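Local coordinates for protein AGR_C_1268p (Agrobacterium tumefaciens str. C58, PDB 2GHS) that belongs to the SMP-30/regucalcin family of beta-propellers and probably hydrolyses sugar lactones with the help of one bound divalent metal ion, at residues P54-A59 with G318-L323; T192-D197 with N201-V206; P276-I279 with R285-V288. All blocks are in the same frame, centred on the assembly; numbering follows the deposited sequence. Where two conformers were deposited one is given.

The three contacts belong to one chain folded as a beta-propeller, in which antiparallel sheets are set round a central axis. Interactions 2 and 3 are antiparallel hairpins in different sheets, their centres about 20 Å apart and their nearest atoms about 11 Å apart; 192-197/201-206 precedes 276-279/285-288 in the chain. Interaction 1 spans both in sequence, bringing the loop 318-323, close to the C-terminus, back to strand 51-57. Its centre is about 10 Å from that of interaction 3, and the two touch where Pro54 meets Leu287 and Phe56 meets Phe278; the centre of interaction 2 is about 21 Å from that of interaction 1. Late and early parts of the chain thus meet beside the 273-290 hairpin.

Interaction 1: residues P54-A59 with G318-L323; sequences PTFDPA and GRFEPL
Pro58 sets its CB and CG over one face of the Phe320 ring, with CB 3.7 Å from the ring centroid and only 9° off the normal, a CH-pi contact. The pyrrolidine and the benzyl group run past each other in opposite directions, which lets CG of Pro58 follow on to the root of the ring, 3.8 Å from Phe320 CG. Phe56 comes to the same ring from another quarter: the two phenylalanines lie side by side and point the same way, and CE1 of Phe320 meets the edge of the Phe56 ring near its plane, 3.7 Å from CD2. Phe56 reaches this position because its CG stands anti to the backbone N (chi1 -174°). One residue earlier, the side chain of Thr55 crosses that of Glu321 at a slant, with OG1 3.5 Å from the methylene CG. Glu321 is bent at chi2 (-64°), and its carboxylate turns to Arg140, which pairs with OE2 in a salt bridge. Between the backbones sits one water: it donates to Phe56 O at 2.7 Å and accepts from Glu321 N at 2.9 Å. With no direct hydrogen bond across the contact, loop 318-323 does not extend the sheet of strand 51-57; the C-terminal loop is held to this propeller strand by aromatic and aliphatic carbon, with a single water bridging the main chains.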
loop_
_atom_site.group_PDB
_atom_site.type_symbol
_atom_site.label_atom_id
_atom_site.label_comp_id
_atom_site.label_asym_id
_atom_site.label_seq_id
_atom_site.Cartn_x
_atom_site.Cartn_y
_atom_site.Cartn_z
ATOM N N PRO A 54 -3.071 -3.076 1.928
ATOM C CA PRO A 54 -3.217 -4.531 2.092
ATOM C C PRO A 54 -1.898 -5.249 2.222
ATOM O O PRO A 54 -0.888 -4.808 1.615
ATOM C CB PRO A 54 -3.858 -4.982 0.756
ATOM C CG PRO A 54 -3.489 -3.937 -0.195
ATOM C CD PRO A 54 -3.449 -2.640 0.587
ATOM N N THR A 55 -1.876 -6.352 2.971
ATOM C CA THR A 55 -0.677 -7.180 3.072
ATOM C C THR A 55 -1.110 -8.595 3.453
ATOM O O THR A 55 -2.286 -8.821 3.790
ATOM C CB THR A 55 0.350 -6.549 4.083
ATOM O OG1 THR A 55 1.584 -7.276 4.054
ATOM C CG2 THR A 55 -0.185 -6.533 5.483
ATOM N N PHE A 56 -0.216 -9.568 3.312
ATOM C CA PHE A 56 -0.586 -10.953 3.514
ATOM C C PHE A 56 0.396 -11.563 4.518
ATOM O O PHE A 56 1.617 -11.316 4.445
ATOM C CB PHE A 56 -0.464 -11.738 2.207
ATOM C CG PHE A 56 -0.971 -13.164 2.283
ATOM C CD1 PHE A 56 -2.311 -13.456 2.489
ATOM C CD2 PHE A 56 -0.101 -14.192 2.072
ATOM C CE1 PHE A 56 -2.727 -14.773 2.541
ATOM C CE2 PHE A 56 -0.531 -15.494 2.094
ATOM C CZ PHE A 56 -1.830 -15.772 2.329
ATOM N N ASP A 57 -0.160 -12.332 5.447
ATOM C CA ASP A 57 0.609 -13.188 6.389
ATOM C C ASP A 57 0.567 -14.647 5.954
ATOM O O ASP A 57 -0.432 -15.324 6.173
ATOM C CB ASP A 57 0.036 -13.029 7.818
ATOM C CG ASP A 57 0.851 -13.764 8.887
ATOM O OD1 ASP A 57 1.690 -14.633 8.543
ATOM O OD2 ASP A 57 0.648 -13.465 10.098
ATOM N N PRO A 58 1.648 -15.143 5.348
ATOM C CA PRO A 58 1.681 -16.498 4.845
ATOM C C PRO A 58 1.583 -17.584 5.930
ATOM O O PRO A 58 1.083 -18.662 5.670
ATOM C CB PRO A 58 3.011 -16.555 4.082
ATOM C CG PRO A 58 3.837 -15.546 4.679
ATOM C CD PRO A 58 2.925 -14.445 5.116
ATOM N N ALA A 59 2.032 -17.273 7.145
ATOM C CA ALA A 59 2.012 -18.236 8.215
ATOM C C ALA A 59 0.594 -18.572 8.685
ATOM O O ALA A 59 0.320 -19.715 9.015
ATOM C CB ALA A 59 2.881 -17.744 9.361
ATOM N N GLY A 318 5.039 -13.215 -7.179
ATOM C CA GLY A 318 5.322 -12.265 -6.130
ATOM C C GLY A 318 6.314 -12.711 -5.075
ATOM O O GLY A 318 7.055 -13.683 -5.245
ATOM N N ARG A 319 6.360 -11.929 -3.993
ATOM C CA ARG A 319 7.173 -12.231 -2.829
ATOM C C ARG A 319 6.451 -11.745 -1.598
ATOM O O ARG A 319 5.784 -10.707 -1.621
ATOM C CB ARG A 319 8.531 -11.557 -2.883
ATOM C CG ARG A 319 8.517 -10.135 -3.328
ATOM C CD ARG A 319 9.918 -9.453 -3.129
ATOM N NE ARG A 319 10.318 -8.794 -4.367
ATOM C CZ ARG A 319 10.440 -7.477 -4.563
ATOM N NH1 ARG A 319 10.249 -6.604 -3.583
ATOM N NH2 ARG A 319 10.778 -7.045 -5.781
ATOM N N PHE A 320 6.575 -12.509 -0.527
ATOM C CA PHE A 320 5.967 -12.109 0.708
ATOM C C PHE A 320 6.728 -10.941 1.309
ATOM O O PHE A 320 7.916 -10.767 1.088
ATOM C CB PHE A 320 5.920 -13.249 1.697
ATOM C CG PHE A 320 5.111 -14.460 1.215
ATOM C CD1 PHE A 320 3.777 -14.323 0.865
ATOM C CD2 PHE A 320 5.674 -15.713 1.148
ATOM C CE1 PHE A 320 3.034 -15.404 0.443
ATOM C CE2 PHE A 320 4.921 -16.813 0.747
ATOM C CZ PHE A 320 3.588 -16.635 0.396
ATOM N N GLU A 321 5.983 -10.110 2.039
ATOM C CA GLU A 321 6.522 -8.896 2.588
ATOM C C GLU A 321 7.519 -9.211 3.698
ATOM O O GLU A 321 7.329 -10.161 4.463
ATOM C CB GLU A 321 5.357 -8.020 3.123
ATOM C CG GLU A 321 4.413 -7.504 2.016
ATOM C CD GLU A 321 5.065 -6.530 0.989
ATOM O OE1 GLU A 321 5.908 -5.719 1.367
ATOM O OE2 GLU A 321 4.756 -6.583 -0.227
ATOM N N PRO A 322 8.613 -8.457 3.755
ATOM C CA PRO A 322 9.558 -8.620 4.849
ATOM C C PRO A 322 8.970 -8.316 6.205
ATOM O O PRO A 322 8.016 -7.545 6.310
ATOM C CB PRO A 322 10.629 -7.553 4.562
ATOM C CG PRO A 322 10.505 -7.305 3.128
ATOM C CD PRO A 322 9.081 -7.445 2.789
ATOM N N LEU A 323 9.636 -8.843 7.239
ATOM C CA LEU A 323 9.270 -8.580 8.632
ATOM C C LEU A 323 9.969 -7.329 9.140
ATOM O O LEU A 323 11.145 -7.079 8.817
ATOM C CB LEU A 323 9.661 -9.746 9.533
ATOM C CG LEU A 323 9.068 -11.114 9.330
ATOM C CD1 LEU A 323 9.274 -11.949 10.601
ATOM C CD2 LEU A 323 7.655 -11.036 9.003
HETATM O O HOH W 1 3.221 -10.951 2.247
#

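Interaction 2: residues T192-D197 with N201-V206; sequences TGYFVD and NRLMRV
The ring of Phe195 lies against Met204, a selenomethionine, whose CB sits over one face of the ring, offset toward its rim and 4.1 Å from the centroid. Val206 meets the same ring at its edge and in its plane, CG2 to CE1 3.7 Å. With chi1 at 72°, CG of Phe195 is lodged between its backbone N and carbonyl carbon, which brings the ring back over the partner strand. On the other face of the sheet Tyr194 carries the contact, its CE1 touching Arg205 CB at 3.7 Å. Between the two layers of side chains, Gly193 with Val206 and Phe195 with Met204 form the hydrogen-bonded pairs of an antiparallel hairpin, and Tyr194 with Arg205 the non-hydrogen-bonded pair between them; the hairpin lies in one of the propeller's antiparallel sheets, between strands 170-186 and 220-224. The bond from Met204 N to Phe195 O is nearly straight at 171°. At the turn, Asn201 N donates to Asp197 O at 2.9 Å, and a water accepts from Asp197 N while donating to Arg202 O at 2.7 Å. Farther out, Asp197 takes N-H groups from Ser179, Ile180 and Lys199, and Asn201 uses its amide to bind the backbone of Met232 and Gly230. Val196 packs on Asn182, a predicted ligand of the divalent metal, and Phe175 and Phe222 meet the rings of Phe195 and Tyr194.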
loop_
_atom_site.group_PDB
_atom_site.type_symbol
_atom_site.label_atom_id
_atom_site.label_comp_id
_atom_site.label_asym_id
_atom_site.label_seq_id
_atom_site.Cartn_x
_atom_site.Cartn_y
_atom_site.Cartn_z
ATOM N N THR A 192 17.029 -0.859 -4.992
ATOM C CA THR A 192 16.304 0.281 -5.532
ATOM C C THR A 192 14.978 0.416 -4.808
ATOM O O THR A 192 14.271 -0.577 -4.573
ATOM C CB THR A 192 16.043 0.121 -7.040
ATOM O OG1 THR A 192 17.299 0.009 -7.721
ATOM C CG2 THR A 192 15.326 1.303 -7.640
ATOM N N GLY A 193 14.643 1.652 -4.478
ATOM C CA GLY A 193 13.328 1.980 -3.990
ATOM C C GLY A 193 12.597 2.835 -4.978
ATOM O O GLY A 193 13.204 3.566 -5.781
ATOM N N TYR A 194 11.274 2.737 -4.929
ATOM C CA TYR A 194 10.389 3.496 -5.788
ATOM C C TYR A 194 9.347 4.234 -4.952
ATOM O O TYR A 194 8.952 3.773 -3.888
ATOM C CB TYR A 194 9.646 2.572 -6.768
ATOM C CG TYR A 194 10.562 1.692 -7.596
ATOM C CD1 TYR A 194 11.187 2.183 -8.709
ATOM C CD2 TYR A 194 10.766 0.351 -7.269
ATOM C CE1 TYR A 194 12.043 1.419 -9.448
ATOM C CE2 TYR A 194 11.567 -0.460 -8.023
ATOM C CZ TYR A 194 12.230 0.074 -9.118
ATOM O OH TYR A 194 13.045 -0.713 -9.904
ATOM N N PHE A 195 8.943 5.402 -5.427
ATOM C CA PHE A 195 7.843 6.160 -4.832
ATOM C C PHE A 195 7.308 7.183 -5.811
ATOM O O PHE A 195 7.936 7.494 -6.801
ATOM C CB PHE A 195 8.242 6.864 -3.511
ATOM C CG PHE A 195 9.140 8.034 -3.673
ATOM C CD1 PHE A 195 10.515 7.888 -3.716
ATOM C CD2 PHE A 195 8.594 9.307 -3.772
ATOM C CE1 PHE A 195 11.333 9.024 -3.869
ATOM C CE2 PHE A 195 9.417 10.431 -3.898
ATOM C CZ PHE A 195 10.777 10.267 -3.945
ATOM N N VAL A 196 6.136 7.715 -5.501
ATOM C CA VAL A 196 5.524 8.739 -6.334
ATOM C C VAL A 196 4.834 9.743 -5.425
ATOM O O VAL A 196 4.505 9.422 -4.289
ATOM C CB VAL A 196 4.447 8.132 -7.304
ATOM C CG1 VAL A 196 3.113 7.729 -6.584
ATOM C CG2 VAL A 196 4.142 9.059 -8.486
ATOM N N ASP A 197 4.634 10.949 -5.952
ATOM C CA ASP A 197 3.708 11.928 -5.361
ATOM C C ASP A 197 2.512 11.832 -6.310
ATOM O O ASP A 197 2.607 12.184 -7.487
ATOM C CB ASP A 197 4.306 13.308 -5.328
ATOM C CG ASP A 197 3.348 14.359 -4.770
ATOM O OD1 ASP A 197 2.123 14.087 -4.600
ATOM O OD2 ASP A 197 3.838 15.483 -4.521
ATOM N N ASN A 201 2.635 12.417 -10.328
ATOM C CA ASN A 201 2.619 11.236 -11.202
ATOM C C ASN A 201 3.948 11.002 -11.931
ATOM O O ASN A 201 3.976 10.476 -13.049
ATOM C CB ASN A 201 1.463 11.287 -12.219
ATOM C CG ASN A 201 0.175 10.632 -11.714
ATOM O OD1 ASN A 201 0.174 9.852 -10.749
ATOM N ND2 ASN A 201 -0.932 10.967 -12.369
ATOM N N ARG A 202 5.046 11.381 -11.283
ATOM C CA ARG A 202 6.368 10.972 -11.727
ATOM C C ARG A 202 6.934 9.959 -10.767
ATOM O O ARG A 202 7.363 10.300 -9.644
ATOM C CB ARG A 202 7.322 12.148 -11.877
ATOM C CG ARG A 202 6.882 13.093 -12.939
ATOM C CD ARG A 202 7.978 14.069 -13.363
ATOM N NE ARG A 202 7.433 15.019 -14.353
ATOM C CZ ARG A 202 6.947 16.229 -14.063
ATOM N NH1 ARG A 202 6.966 16.682 -12.813
ATOM N NH2 ARG A 202 6.459 17.008 -15.035
ATOM N N LEU A 203 6.915 8.706 -11.176
ATOM C CA LEU A 203 7.393 7.623 -10.310
ATOM C C LEU A 203 8.928 7.686 -10.295
ATOM O O LEU A 203 9.589 7.655 -11.355
ATOM C CB LEU A 203 6.877 6.271 -10.801
ATOM C CG LEU A 203 7.144 5.080 -9.866
ATOM C CD1 LEU A 203 6.039 4.023 -10.006
ATOM C CD2 LEU A 203 8.506 4.491 -10.161
HETATM N N MSE A 204 9.476 7.802 -9.104
HETATM C CA MSE A 204 10.899 7.963 -8.896
HETATM C C MSE A 204 11.533 6.624 -8.544
HETATM O O MSE A 204 10.895 5.776 -7.942
HETATM C CB MSE A 204 11.115 8.901 -7.717
HETATM C CG MSE A 204 10.309 10.177 -7.789
HETATM SE SE MSE A 204 10.667 11.256 -9.367
HETATM C CE MSE A 204 12.454 11.891 -8.963
ATOM N N ARG A 205 12.804 6.460 -8.905
ATOM C CA ARG A 205 13.631 5.383 -8.396
ATOM C C ARG A 205 14.772 5.962 -7.586
ATOM O O ARG A 205 15.286 7.057 -7.900
ATOM C CB ARG A 205 14.149 4.504 -9.547
ATOM C CG ARG A 205 15.093 5.159 -10.510
ATOM C CD ARG A 205 15.817 4.154 -11.511
ATOM N NE ARG A 205 16.726 4.870 -12.409
ATOM C CZ ARG A 205 17.959 5.306 -12.108
ATOM N NH1 ARG A 205 18.500 5.079 -10.909
ATOM N NH2 ARG A 205 18.656 5.985 -13.018
ATOM N N VAL A 206 15.154 5.235 -6.543
ATOM C CA VAL A 206 16.138 5.678 -5.575
ATOM C C VAL A 206 17.160 4.529 -5.333
ATOM O O VAL A 206 16.795 3.446 -4.928
ATOM C CB VAL A 206 15.452 6.018 -4.204
ATOM C CG1 VAL A 206 16.462 6.665 -3.238
ATOM C CG2 VAL A 206 14.285 6.914 -4.396
HETATM O O HOH W 2 18.063 3.151 -8.671
HETATM O O HOH W 3 5.947 12.136 -8.254
#

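Interaction 3: residues P276-I279 with R285-V288; sequences PAFI and RLLV
Pro276 begins the pairing with its CB 4.0 Å from CD2 of Leu286, while its CA-H points at Leu287 O across 3.1 Å. The same carbonyl takes the N-H of Ala277 at 2.8 Å, and Ala277 O receives Leu287 N in return, so this antiparallel pair is bonded both ways. Phe278 follows on the face shared with Pro276 and Leu286; CD1 of its ring lies 3.7 Å from Leu286 CD1. That methyl is carried there by a chi1 of -159°, which places CG of Leu286 roughly opposite the backbone N. Ile279, on the other face, spans two residues: CG1 packs on Arg285 CB at 3.7 Å and CG2 on Leu287 CB at 3.8 Å, both side chains crossing it at about a right angle. Its N-H approaches Arg285 O from above the carbonyl plane, and its own carbonyl accepts Arg285 N at 3.2 Å. Strand 309-311 continues the sheet beyond 285-290. Val236 of strand 231-237 packs against Pro276, Phe278 and Leu286, and on the opposite face Pro54 and Phe56 of strand 51-57 meet Ala277, Leu287 and Ile279, so the hairpin is sandwiched between strands of two other propeller sheets.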
loop_
_atom_site.group_PDB
_atom_site.type_symbol
_atom_site.label_atom_id
_atom_site.label_comp_id
_atom_site.label_asym_id
_atom_site.label_seq_id
_atom_site.Cartn_x
_atom_site.Cartn_y
_atom_site.Cartn_z
ATOM N N PRO A 276 -2.354 -2.862 -4.662
ATOM C CA PRO A 276 -2.251 -4.325 -4.774
ATOM C C PRO A 276 -1.503 -5.009 -3.618
ATOM O O PRO A 276 -0.736 -4.380 -2.878
ATOM C CB PRO A 276 -1.497 -4.493 -6.081
ATOM C CG PRO A 276 -0.694 -3.264 -6.228
ATOM C CD PRO A 276 -1.204 -2.212 -5.303
ATOM N N ALA A 277 -1.653 -6.316 -3.513
ATOM C CA ALA A 277 -0.876 -7.121 -2.557
ATOM C C ALA A 277 -0.731 -8.548 -3.096
ATOM O O ALA A 277 -1.672 -9.069 -3.652
ATOM C CB ALA A 277 -1.537 -7.134 -1.191
ATOM N N PHE A 278 0.447 -9.163 -2.934
ATOM C CA PHE A 278 0.622 -10.570 -3.217
ATOM C C PHE A 278 -0.004 -11.410 -2.126
ATOM O O PHE A 278 0.226 -11.169 -0.940
ATOM C CB PHE A 278 2.102 -10.936 -3.337
ATOM C CG PHE A 278 2.831 -10.152 -4.395
ATOM C CD1 PHE A 278 2.408 -10.232 -5.734
ATOM C CD2 PHE A 278 3.927 -9.357 -4.076
ATOM C CE1 PHE A 278 3.056 -9.515 -6.741
ATOM C CE2 PHE A 278 4.597 -8.646 -5.086
ATOM C CZ PHE A 278 4.150 -8.716 -6.407
ATOM N N ILE A 279 -0.770 -12.421 -2.537
ATOM C CA ILE A 279 -1.480 -13.284 -1.611
ATOM C C ILE A 279 -1.388 -14.726 -2.082
ATOM O O ILE A 279 -0.983 -15.021 -3.215
ATOM C CB ILE A 279 -2.995 -12.888 -1.427
ATOM C CG1 ILE A 279 -3.768 -13.068 -2.731
ATOM C CG2 ILE A 279 -3.109 -11.508 -0.915
ATOM C CD1 ILE A 279 -5.261 -13.018 -2.565
ATOM N N ARG A 285 -0.959 -14.787 -6.390
ATOM C CA ARG A 285 -2.206 -14.111 -6.715
ATOM C C ARG A 285 -2.139 -12.655 -6.313
ATOM O O ARG A 285 -1.322 -12.272 -5.449
ATOM C CB ARG A 285 -3.391 -14.765 -5.986
ATOM C CG ARG A 285 -3.440 -16.251 -6.098
ATOM C CD ARG A 285 -3.775 -16.695 -7.498
ATOM N NE ARG A 285 -3.820 -18.156 -7.536
ATOM C CZ ARG A 285 -2.889 -18.953 -8.053
ATOM N NH1 ARG A 285 -1.800 -18.487 -8.686
ATOM N NH2 ARG A 285 -3.083 -20.247 -7.973
ATOM N N LEU A 286 -2.989 -11.832 -6.929
ATOM C CA LEU A 286 -2.936 -10.409 -6.667
ATOM C C LEU A 286 -4.271 -9.905 -6.140
ATOM O O LEU A 286 -5.278 -9.969 -6.837
ATOM C CB LEU A 286 -2.492 -9.633 -7.909
ATOM C CG LEU A 286 -1.924 -8.250 -7.598
ATOM C CD1 LEU A 286 -0.523 -8.324 -6.964
ATOM C CD2 LEU A 286 -1.926 -7.354 -8.820
ATOM N N LEU A 287 -4.248 -9.467 -4.890
ATOM C CA LEU A 287 -5.381 -8.755 -4.249
ATOM C C LEU A 287 -5.324 -7.270 -4.590
ATOM O O LEU A 287 -4.215 -6.726 -4.689
ATOM C CB LEU A 287 -5.303 -8.991 -2.720
ATOM C CG LEU A 287 -6.308 -8.295 -1.787
ATOM C CD1 LEU A 287 -6.398 -9.083 -0.505
ATOM C CD2 LEU A 287 -5.895 -6.869 -1.473
ATOM N N VAL A 288 -6.484 -6.610 -4.747
ATOM C CA VAL A 288 -6.561 -5.188 -5.113
ATOM C C VAL A 288 -7.673 -4.554 -4.294
ATOM O O VAL A 288 -8.807 -5.030 -4.336
ATOM C CB VAL A 288 -6.886 -5.013 -6.616
ATOM C CG1 VAL A 288 -6.869 -3.582 -6.971
ATOM C CG2 VAL A 288 -5.908 -5.830 -7.480
#